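Local coordinates for bifunctional protein PutA (Bdellovibrio bacteriovorus, PDB 5UR2) that probably oxidises L-glutamate gamma-semialdehyde to L-glutamate with NAD(+), the second step of proline breakdown, and joins this activity to a flavin-dependent proline dehydrogenase, at residues Gly767-Ala772 with Asp798-Thr803; Thr860-Val865 with Ala869-Ala874. All coordinates share one frame; numbering follows the deposited sequence.

Contact 1 of 2, residues Gly767-Ala772 with Asp798-Thr803; sequences GVIYSA and DRLVET
Ile769 and Leu800 meet methyl to methyl where helix 761-773 passes helix 790-806, a worked example of two helices packed through apolar groups at segments 767-772 and 798-803. The short axes come within 10.6 Å and cross at -51°. The tight part lies around Leu800 CD1, which has Ile769 CD1 at 3.6 Å, while the two side chains run antiparallel alongside each other. Leu800 CG stands anti to its own backbone N (chi1 -177°), a choice that swings CD1 across to the facing helix although the CB bond does not aim there. Val768 lies nearly perpendicular to the same leucine, with CG1 3.9 Å from Leu800 CD1. On the next turn, the methyl CG2 of Thr803 lies 3.9 Å from Ile769 CG1.

The solvent side of helix 790-806 is more polar: Asp798 is exposed there and Glu802 partly so, the latter paired with Lys805. Thr803 divides its labour. Its hydroxyl is held by its own helix, OG1 donating to Arg799 O at 2.8 Å on the opposite face of that carbonyl from Thr803 N, and its methyl faces Ile769. Arg799 forms a salt bridge with Glu154 as well. Between these two segments the contact is apolar and rests on shape and burial, while Arg799 adds a charged tie to Asp762 further back on the partner helix.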
loop_
_atom_site.group_PDB
_atom_site.type_symbol
_atom_site.label_atom_id
_atom_site.label_comp_id
_atom_site.label_asym_id
_atom_site.label_seq_id
_atom_site.Cartn_x
_atom_site.Cartn_y
_atom_site.Cartn_z
ATOM N N GLY B 767 -13.867 10.572 29.922
ATOM C CA GLY B 767 -13.103 9.620 29.126
ATOM C C GLY B 767 -12.537 8.470 29.948
ATOM O O GLY B 767 -12.586 7.310 29.526
ATOM N N VAL B 768 -12.019 8.765 31.145
ATOM C CA VAL B 768 -11.428 7.705 31.962
ATOM C C VAL B 768 -12.505 6.754 32.502
ATOM O O VAL B 768 -12.327 5.523 32.504
ATOM C CB VAL B 768 -10.568 8.324 33.075
ATOM C CG1 VAL B 768 -10.231 7.301 34.114
ATOM C CG2 VAL B 768 -9.296 8.902 32.482
ATOM N N ILE B 769 -13.637 7.296 32.961
ATOM C CA ILE B 769 -14.719 6.442 33.462
ATOM C C ILE B 769 -15.149 5.447 32.392
ATOM O O ILE B 769 -15.199 4.233 32.633
ATOM C CB ILE B 769 -15.914 7.287 33.953
ATOM C CG1 ILE B 769 -15.568 7.993 35.252
ATOM C CG2 ILE B 769 -17.129 6.408 34.229
ATOM C CD1 ILE B 769 -15.453 7.031 36.418
ATOM N N TYR B 770 -15.433 5.935 31.183
ATOM C CA TYR B 770 -15.896 5.012 30.155
ATOM C C TYR B 770 -14.785 4.069 29.720
ATOM O O TYR B 770 -15.036 2.877 29.501
ATOM C CB TYR B 770 -16.484 5.751 28.945
ATOM C CG TYR B 770 -16.877 4.755 27.878
ATOM C CD1 TYR B 770 -17.895 3.852 28.112
ATOM C CD2 TYR B 770 -16.180 4.667 26.659
ATOM C CE1 TYR B 770 -18.252 2.904 27.166
ATOM C CE2 TYR B 770 -16.537 3.728 25.699
ATOM C CZ TYR B 770 -17.576 2.837 25.970
ATOM O OH TYR B 770 -17.959 1.873 25.059
ATOM N N SER B 771 -13.550 4.567 29.612
ATOM C CA SER B 771 -12.431 3.696 29.230
ATOM C C SER B 771 -12.165 2.607 30.273
ATOM O O SER B 771 -11.726 1.496 29.923
ATOM C CB SER B 771 -11.162 4.527 28.998
ATOM O OG SER B 771 -11.292 5.431 27.904
ATOM N N ALA B 772 -12.395 2.910 31.553
ATOM C CA ALA B 772 -12.115 1.981 32.640
ATOM C C ALA B 772 -13.275 1.042 32.938
ATOM O O ALA B 772 -13.045 -0.133 33.241
ATOM C CB ALA B 772 -11.756 2.748 33.913
ATOM N N ASP B 798 -10.978 13.473 43.064
ATOM C CA ASP B 798 -12.258 13.728 43.729
ATOM C C ASP B 798 -13.416 13.612 42.735
ATOM O O ASP B 798 -14.410 12.934 43.008
ATOM C CB ASP B 798 -12.260 15.099 44.412
ATOM C CG ASP B 798 -13.626 15.456 45.037
ATOM O OD1 ASP B 798 -13.987 14.860 46.079
ATOM O OD2 ASP B 798 -14.343 16.332 44.493
ATOM N N ARG B 799 -13.291 14.228 41.554
ATOM C CA ARG B 799 -14.377 14.134 40.575
ATOM C C ARG B 799 -14.512 12.720 40.016
ATOM O O ARG B 799 -15.631 12.261 39.752
ATOM C CB ARG B 799 -14.159 15.128 39.445
ATOM C CG ARG B 799 -14.288 16.582 39.859
ATOM C CD ARG B 799 -14.402 17.452 38.610
ATOM N NE ARG B 799 -15.711 17.349 37.960
ATOM C CZ ARG B 799 -15.977 17.833 36.747
ATOM N NH1 ARG B 799 -15.017 18.430 36.048
ATOM N NH2 ARG B 799 -17.194 17.718 36.227
ATOM N N LEU B 800 -13.385 12.016 39.834
ATOM C CA LEU B 800 -13.420 10.634 39.361
ATOM C C LEU B 800 -14.196 9.746 40.325
ATOM O O LEU B 800 -15.046 8.951 39.909
ATOM C CB LEU B 800 -11.995 10.096 39.190
ATOM C CG LEU B 800 -11.910 8.666 38.634
ATOM C CD1 LEU B 800 -12.254 8.621 37.141
ATOM C CD2 LEU B 800 -10.546 7.986 38.921
ATOM N N VAL B 801 -13.889 9.860 41.622
ATOM C CA VAL B 801 -14.555 9.054 42.641
ATOM C C VAL B 801 -16.042 9.395 42.705
ATOM O O VAL B 801 -16.900 8.506 42.753
ATOM C CB VAL B 801 -13.866 9.251 44.005
ATOM C CG1 VAL B 801 -14.718 8.673 45.146
ATOM C CG2 VAL B 801 -12.486 8.606 43.985
ATOM N N GLU B 802 -16.370 10.689 42.721
ATOM C CA GLU B 802 -17.776 11.070 42.767
ATOM C C GLU B 802 -18.520 10.613 41.522
ATOM O O GLU B 802 -19.677 10.193 41.610
ATOM C CB GLU B 802 -17.910 12.580 42.948
ATOM C CG GLU B 802 -17.472 13.053 44.323
ATOM C CD GLU B 802 -18.247 12.386 45.452
ATOM O OE1 GLU B 802 -19.479 12.217 45.325
ATOM O OE2 GLU B 802 -17.611 11.987 46.454
ATOM N N THR B 803 -17.870 10.662 40.350
ATOM C CA THR B 803 -18.543 10.202 39.138
ATOM C C THR B 803 -18.701 8.688 39.159
ATOM O O THR B 803 -19.754 8.159 38.782
ATOM C CB THR B 803 -17.772 10.644 37.885
ATOM O OG1 THR B 803 -17.681 12.065 37.836
ATOM C CG2 THR B 803 -18.487 10.182 36.626
#

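Contact 2 of 2, residues Thr860-Val865 with Ala869-Ala874; sequences TIFGDV and AKLAQA
Phe862 CG is turned anti to its carbonyl carbon (chi1 -63°) and Leu871 CG anti to its backbone N (chi1 175°), and these two choices carry the phenyl ring and an isobutyl group into one another. The setting is a strand-to-strand connection in the aldehyde dehydrogenase fold: after strand 860-863 the chain runs through a connection with a short 3-10 segment at 870-871, and returns as strand 880-886, parallel to the first.

Phe862 and Val865 meet side chains of 869-872. Leu871 CD2 approaches the ring of Phe862 obliquely, 3.6 Å from CD2 of that phenylalanine, and the two side chains lie nearly perpendicular. The same leucine methyl also faces Val865, whose CG2 lies 4.1 Å from it, so a single methyl is shared between an aromatic and a branched neighbour. The other branch of Val865 works on different partners: CG1 lies 3.9 Å from Ala869 CB and 4.1 Å from Ala872 CB.

These two alanines are kept near one another by the backbone, because Ala872 N donates to Ala869 O at 2.8 Å, and their methyls can both receive one branch of the valine. Lys870, between Ala869 and Leu871, directs its CB away from segment 860-865 and is exposed. Around the apolar group, Ala838 of helix 825-841 touches both Phe862 and Leu871, and Ala882 of strand 880-886 lies against Val865. Lys870 O, within the 3-10 segment, accepts Gln873 N and Ala874 N from just after it, each at 3.0 Å.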
loop_
_atom_site.group_PDB
_atom_site.type_symbol
_atom_site.label_atom_id
_atom_site.label_comp_id
_atom_site.label_asym_id
_atom_site.label_seq_id
_atom_site.Cartn_x
_atom_site.Cartn_y
_atom_site.Cartn_z
ATOM N N THR B 860 -13.998 -0.623 41.084
ATOM C CA THR B 860 -13.091 -0.429 42.211
ATOM C C THR B 860 -11.913 0.437 41.788
ATOM O O THR B 860 -11.294 0.170 40.754
ATOM C CB THR B 860 -12.588 -1.785 42.726
ATOM O OG1 THR B 860 -13.707 -2.646 42.975
ATOM C CG2 THR B 860 -11.773 -1.618 44.001
ATOM N N ILE B 861 -11.571 1.438 42.607
ATOM C CA ILE B 861 -10.475 2.362 42.315
ATOM C C ILE B 861 -9.499 2.375 43.491
ATOM O O ILE B 861 -9.900 2.643 44.629
ATOM C CB ILE B 861 -10.980 3.791 42.050
ATOM C CG1 ILE B 861 -12.057 3.818 40.971
ATOM C CG2 ILE B 861 -9.835 4.671 41.604
ATOM C CD1 ILE B 861 -12.616 5.207 40.741
ATOM N N PHE B 862 -8.221 2.106 43.215
ATOM C CA PHE B 862 -7.156 2.223 44.208
ATOM C C PHE B 862 -6.309 3.456 43.932
ATOM O O PHE B 862 -6.065 3.816 42.774
ATOM C CB PHE B 862 -6.254 0.983 44.226
ATOM C CG PHE B 862 -6.982 -0.249 44.611
ATOM C CD1 PHE B 862 -7.126 -0.578 45.947
ATOM C CD2 PHE B 862 -7.577 -1.049 43.640
ATOM C CE1 PHE B 862 -7.836 -1.697 46.317
ATOM C CE2 PHE B 862 -8.285 -2.165 43.996
ATOM C CZ PHE B 862 -8.419 -2.494 45.340
ATOM N N GLY B 863 -5.836 4.080 45.008
ATOM C CA GLY B 863 -5.103 5.322 44.876
ATOM C C GLY B 863 -3.661 5.218 45.310
ATOM O O GLY B 863 -3.313 4.326 46.088
ATOM N N ASP B 864 -2.820 6.128 44.811
ATOM C CA ASP B 864 -1.390 6.151 45.135
ATOM C C ASP B 864 -0.743 4.785 44.941
ATOM O O ASP B 864 0.086 4.356 45.741
ATOM C CB ASP B 864 -1.141 6.655 46.561
ATOM C CG ASP B 864 -1.125 8.164 46.648
ATOM O OD1 ASP B 864 -0.223 8.770 46.035
ATOM O OD2 ASP B 864 -1.989 8.744 47.336
ATOM N N VAL B 865 -1.119 4.102 43.868
ATOM C CA VAL B 865 -0.534 2.794 43.562
ATOM C C VAL B 865 0.868 3.007 42.997
ATOM O O VAL B 865 1.043 3.846 42.095
ATOM C CB VAL B 865 -1.411 2.026 42.574
ATOM C CG1 VAL B 865 -0.869 0.615 42.333
ATOM C CG2 VAL B 865 -2.854 1.972 43.066
ATOM N N ALA B 869 3.894 -1.835 41.103
ATOM C CA ALA B 869 3.067 -2.782 41.841
ATOM C C ALA B 869 2.387 -3.772 40.897
ATOM O O ALA B 869 2.060 -3.455 39.745
ATOM C CB ALA B 869 1.996 -2.042 42.646
ATOM N N LYS B 870 2.143 -4.979 41.420
ATOM C CA LYS B 870 1.478 -6.008 40.629
ATOM C C LYS B 870 0.144 -5.507 40.081
ATOM O O LYS B 870 -0.189 -5.743 38.910
ATOM C CB LYS B 870 1.303 -7.270 41.473
ATOM C CG LYS B 870 0.622 -8.437 40.762
ATOM C CD LYS B 870 0.304 -9.562 41.768
ATOM C CE LYS B 870 -0.295 -10.798 41.102
ATOM N NZ LYS B 870 -0.503 -11.894 42.099
ATOM N N LEU B 871 -0.615 -4.781 40.904
ATOM C CA LEU B 871 -1.894 -4.235 40.461
ATOM C C LEU B 871 -1.730 -3.344 39.243
ATOM O O LEU B 871 -2.634 -3.276 38.402
ATOM C CB LEU B 871 -2.557 -3.457 41.601
ATOM C CG LEU B 871 -3.851 -2.712 41.278
ATOM C CD1 LEU B 871 -4.963 -3.671 40.919
ATOM C CD2 LEU B 871 -4.265 -1.868 42.464
ATOM N N ALA B 872 -0.583 -2.672 39.125
ATOM C CA ALA B 872 -0.302 -1.739 38.042
ATOM C C ALA B 872 0.494 -2.356 36.896
ATOM O O ALA B 872 0.959 -1.615 36.024
ATOM C CB ALA B 872 0.441 -0.514 38.584
ATOM N N GLN B 873 0.663 -3.693 36.871
ATOM C CA GLN B 873 1.447 -4.419 35.867
ATOM C C GLN B 873 0.686 -5.581 35.227
ATOM O O GLN B 873 0.775 -5.766 34.009
ATOM C CB GLN B 873 2.780 -4.948 36.490
ATOM C CG GLN B 873 3.826 -3.869 36.822
ATOM C CD GLN B 873 4.460 -3.251 35.564
ATOM O OE1 GLN B 873 4.613 -3.915 34.534
ATOM N NE2 GLN B 873 4.799 -1.968 35.643
ATOM N N ALA B 874 -0.030 -6.384 36.015
ATOM C CA ALA B 874 -0.736 -7.551 35.499
ATOM C C ALA B 874 -2.117 -7.156 35.002
ATOM O O ALA B 874 -2.838 -6.408 35.671
ATOM C CB ALA B 874 -0.860 -8.629 36.586
#

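In the fold
Both contacts belong to the aldehyde dehydrogenase part of the chain, and their centres are about 15 Å apart. They follow in series: contact 1 joins helix 761-773 to helix 790-806, which flank strand 783-789 in sequence, and contact 2 comes later, within the connection from strand 860-863 to strand 880-886. One mixed sheet relates them, since strand 880-886 pairs in parallel with both 783-789 and 860-863. They also touch directly, for Leu800 CD2 lies 3.9 Å from Ile861 CD1. Thus the two contacts meet through this apolar pair, where helix 790-806, already packed on helix 761-773, also packs on strand 860-863.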